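Local coordinates for protein bradavidin 2 (Bradyrhizobium japonicum, PDB 4GGT) that probably binds biotin, as a secreted beta-barrel protein of the avidin family with an unusually dynamic oligomeric state, at residues Met87-Thr92 with Asp109-Val114. Sequence-based numbering, arbitrary orientation.
Sequences MPTSWT and DIFTRV
Thr-89 and Asp-109 face each other as a hydrogen-bonded antiparallel pair. Asp-109 N donates to Thr-89 O at 3.0 Å, with an N-H...O angle of 165°. In return, Asp-109 O accepts two bonds from the same threonine. Thr-89 N lies 2.8 Å from Asp-109 O, almost in line with the C=O bond. Thr-89 OG1 also donates to Asp-109 O, at 2.9 Å and from above the carbonyl plane. Its chi1 of 62° sets OG1 between the backbone N and the carbonyl carbon, where it can reach across the strands. This bond satisfies the hydroxyl proton and helps fix the side chain's rotation.

Met-87 and Phe-111 form the next hydrogen-bonded pair. Met-87 N donates to Phe-111 O at 2.7 Å, and Phe-111 N returns a straighter bond to Met-87 O at 3.1 Å. Met-87 SD makes an oblique Met-aromatic contact with the Phe-111 ring, 5.1 Å from its centroid. Met-87 O and Thr-89 OG1 both lie at the edge of that ring, near its plane. On the other face of the sheet, Pro-88 and Ile-110 pack loosely as the non-hydrogen-bonded pair between.

The Asp-109 carboxylate is a biotin-site group, here without ligand. OD2 lies 3.4 Å from Trp-91 CD1, but the indole N-H is poorly angled for a bond to it. Instead, OD2 accepts from Trp-78 NE1 and weakly from Asn-18 ND2, another biotin-site residue. OD1 forms a salt bridge with Arg-20, which probably stabilises the buried charge.

The segments belong to the hairpin of strands 86-95 and 103-113, the last two of the avidin barrel. Strand 74-80 pairs with the far edge of 86-95, and its Trp-78 meets the Phe-111 ring edge-to-face. Met-87 reaches Trp-16 on strand 14-17.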
loop_
_atom_site.group_PDB
_atom_site.type_symbol
_atom_site.label_atom_id
_atom_site.label_comp_id
_atom_site.label_asym_id
_atom_site.label_seq_id
_atom_site.Cartn_x
_atom_site.Cartn_y
_atom_site.Cartn_z
ATOM N N MET A 87 -1.380 -10.060 5.850
ATOM C CA MET A 87 -1.707 -8.711 6.225
ATOM C C MET A 87 -3.020 -8.350 5.537
ATOM O O MET A 87 -3.030 -7.738 4.452
ATOM C CB MET A 87 -0.584 -7.735 5.814
ATOM C CG MET A 87 -0.893 -6.291 6.158
ATOM S SD MET A 87 0.226 -5.128 5.367
ATOM C CE MET A 87 1.803 -5.505 6.056
ATOM N N PRO A 88 -4.144 -8.717 6.161
ATOM C CA PRO A 88 -5.399 -8.341 5.539
ATOM C C PRO A 88 -5.657 -6.851 5.681
ATOM O O PRO A 88 -5.369 -6.273 6.708
ATOM C CB PRO A 88 -6.444 -9.162 6.319
ATOM C CG PRO A 88 -5.812 -9.345 7.712
ATOM C CD PRO A 88 -4.319 -9.441 7.441
ATOM N N THR A 89 -6.233 -6.234 4.655
ATOM C CA THR A 89 -6.438 -4.783 4.675
ATOM C C THR A 89 -7.691 -4.427 3.889
ATOM O O THR A 89 -8.163 -5.215 3.042
ATOM C CB THR A 89 -5.284 -4.007 3.967
ATOM O OG1 THR A 89 -5.239 -4.394 2.581
ATOM C CG2 THR A 89 -3.931 -4.210 4.640
ATOM N N SER A 90 -8.248 -3.252 4.189
ATOM C CA SER A 90 -9.242 -2.644 3.294
ATOM C C SER A 90 -8.589 -1.387 2.714
ATOM O O SER A 90 -7.710 -0.817 3.336
ATOM C CB SER A 90 -10.523 -2.257 4.019
ATOM O OG SER A 90 -10.280 -1.364 5.116
ATOM N N TRP A 91 -8.986 -0.976 1.516
ATOM C CA TRP A 91 -8.399 0.265 1.005
ATOM C C TRP A 91 -9.417 1.204 0.402
ATOM O O TRP A 91 -10.513 0.783 0.058
ATOM C CB TRP A 91 -7.270 -0.022 0.021
ATOM C CG TRP A 91 -7.675 -0.957 -1.064
ATOM C CD1 TRP A 91 -7.412 -2.290 -1.123
ATOM C CD2 TRP A 91 -8.437 -0.632 -2.249
ATOM N NE1 TRP A 91 -7.928 -2.810 -2.285
ATOM C CE2 TRP A 91 -8.577 -1.825 -2.982
ATOM C CE3 TRP A 91 -8.986 0.557 -2.770
ATOM C CZ2 TRP A 91 -9.251 -1.880 -4.219
ATOM C CZ3 TRP A 91 -9.681 0.507 -3.980
ATOM C CH2 TRP A 91 -9.801 -0.704 -4.702
ATOM N N THR A 92 -9.034 2.473 0.286
ATOM C CA THR A 92 -9.871 3.500 -0.326
ATOM C C THR A 92 -8.899 4.237 -1.253
ATOM O O THR A 92 -7.819 4.624 -0.814
ATOM C CB THR A 92 -10.431 4.452 0.739
ATOM O OG1 THR A 92 -11.284 3.724 1.639
ATOM C CG2 THR A 92 -11.232 5.623 0.104
ATOM N N ASP A 109 -7.509 -6.037 0.215
ATOM C CA ASP A 109 -6.292 -6.707 -0.266
ATOM C C ASP A 109 -5.788 -7.560 0.862
ATOM O O ASP A 109 -5.892 -7.177 2.029
ATOM C CB ASP A 109 -5.177 -5.700 -0.554
ATOM C CG ASP A 109 -5.180 -5.164 -1.972
ATOM O OD1 ASP A 109 -5.580 -5.902 -2.903
ATOM O OD2 ASP A 109 -4.682 -4.018 -2.159
ATOM N N ILE A 110 -5.178 -8.689 0.523
ATOM C CA ILE A 110 -4.346 -9.380 1.536
ATOM C C ILE A 110 -2.914 -9.395 1.007
ATOM O O ILE A 110 -2.644 -9.935 -0.081
ATOM C CB ILE A 110 -4.844 -10.831 1.844
ATOM C CG1 ILE A 110 -6.330 -10.825 2.210
ATOM C CG2 ILE A 110 -3.955 -11.481 2.928
ATOM C CD1 ILE A 110 -6.939 -12.254 2.422
ATOM N N PHE A 111 -2.005 -8.799 1.763
ATOM C CA PHE A 111 -0.591 -8.859 1.440
ATOM C C PHE A 111 -0.039 -10.069 2.174
ATOM O O PHE A 111 -0.371 -10.297 3.330
ATOM C CB PHE A 111 0.117 -7.607 1.924
ATOM C CG PHE A 111 -0.258 -6.388 1.145
ATOM C CD1 PHE A 111 -1.429 -5.692 1.442
ATOM C CD2 PHE A 111 0.540 -5.964 0.077
ATOM C CE1 PHE A 111 -1.814 -4.556 0.688
ATOM C CE2 PHE A 111 0.197 -4.822 -0.691
ATOM C CZ PHE A 111 -0.982 -4.105 -0.367
ATOM N N THR A 112 0.804 -10.816 1.487
ATOM C CA THR A 112 1.439 -11.989 2.071
ATOM C C THR A 112 2.922 -11.732 2.098
ATOM O O THR A 112 3.482 -11.220 1.119
ATOM C CB THR A 112 1.135 -13.212 1.196
ATOM O OG1 THR A 112 -0.266 -13.483 1.296
ATOM C CG2 THR A 112 1.884 -14.439 1.705
ATOM N N ARG A 113 3.555 -12.038 3.234
ATOM C CA ARG A 113 4.989 -11.847 3.346
ATOM C C ARG A 113 5.769 -12.822 2.453
ATOM O O ARG A 113 5.518 -14.041 2.437
ATOM C CB ARG A 113 5.469 -11.806 4.817
ATOM C CG ARG A 113 6.987 -12.010 4.944
ATOM C CD ARG A 113 7.737 -10.995 5.773
ATOM N NE ARG A 113 7.854 -11.387 7.148
ATOM C CZ ARG A 113 8.948 -11.289 7.921
ATOM N NH1 ARG A 113 10.131 -10.837 7.495
ATOM N NH2 ARG A 113 8.840 -11.692 9.166
ATOM N N VAL A 114 6.688 -12.253 1.671
ATOM C CA VAL A 114 7.555 -13.004 0.771
ATOM C C VAL A 114 8.925 -13.246 1.396
ATOM O O VAL A 114 9.436 -14.380 1.373
ATOM C CB VAL A 114 7.702 -12.293 -0.599
ATOM C CG1 VAL A 114 8.611 -13.094 -1.516
ATOM C CG2 VAL A 114 6.320 -12.132 -1.230
#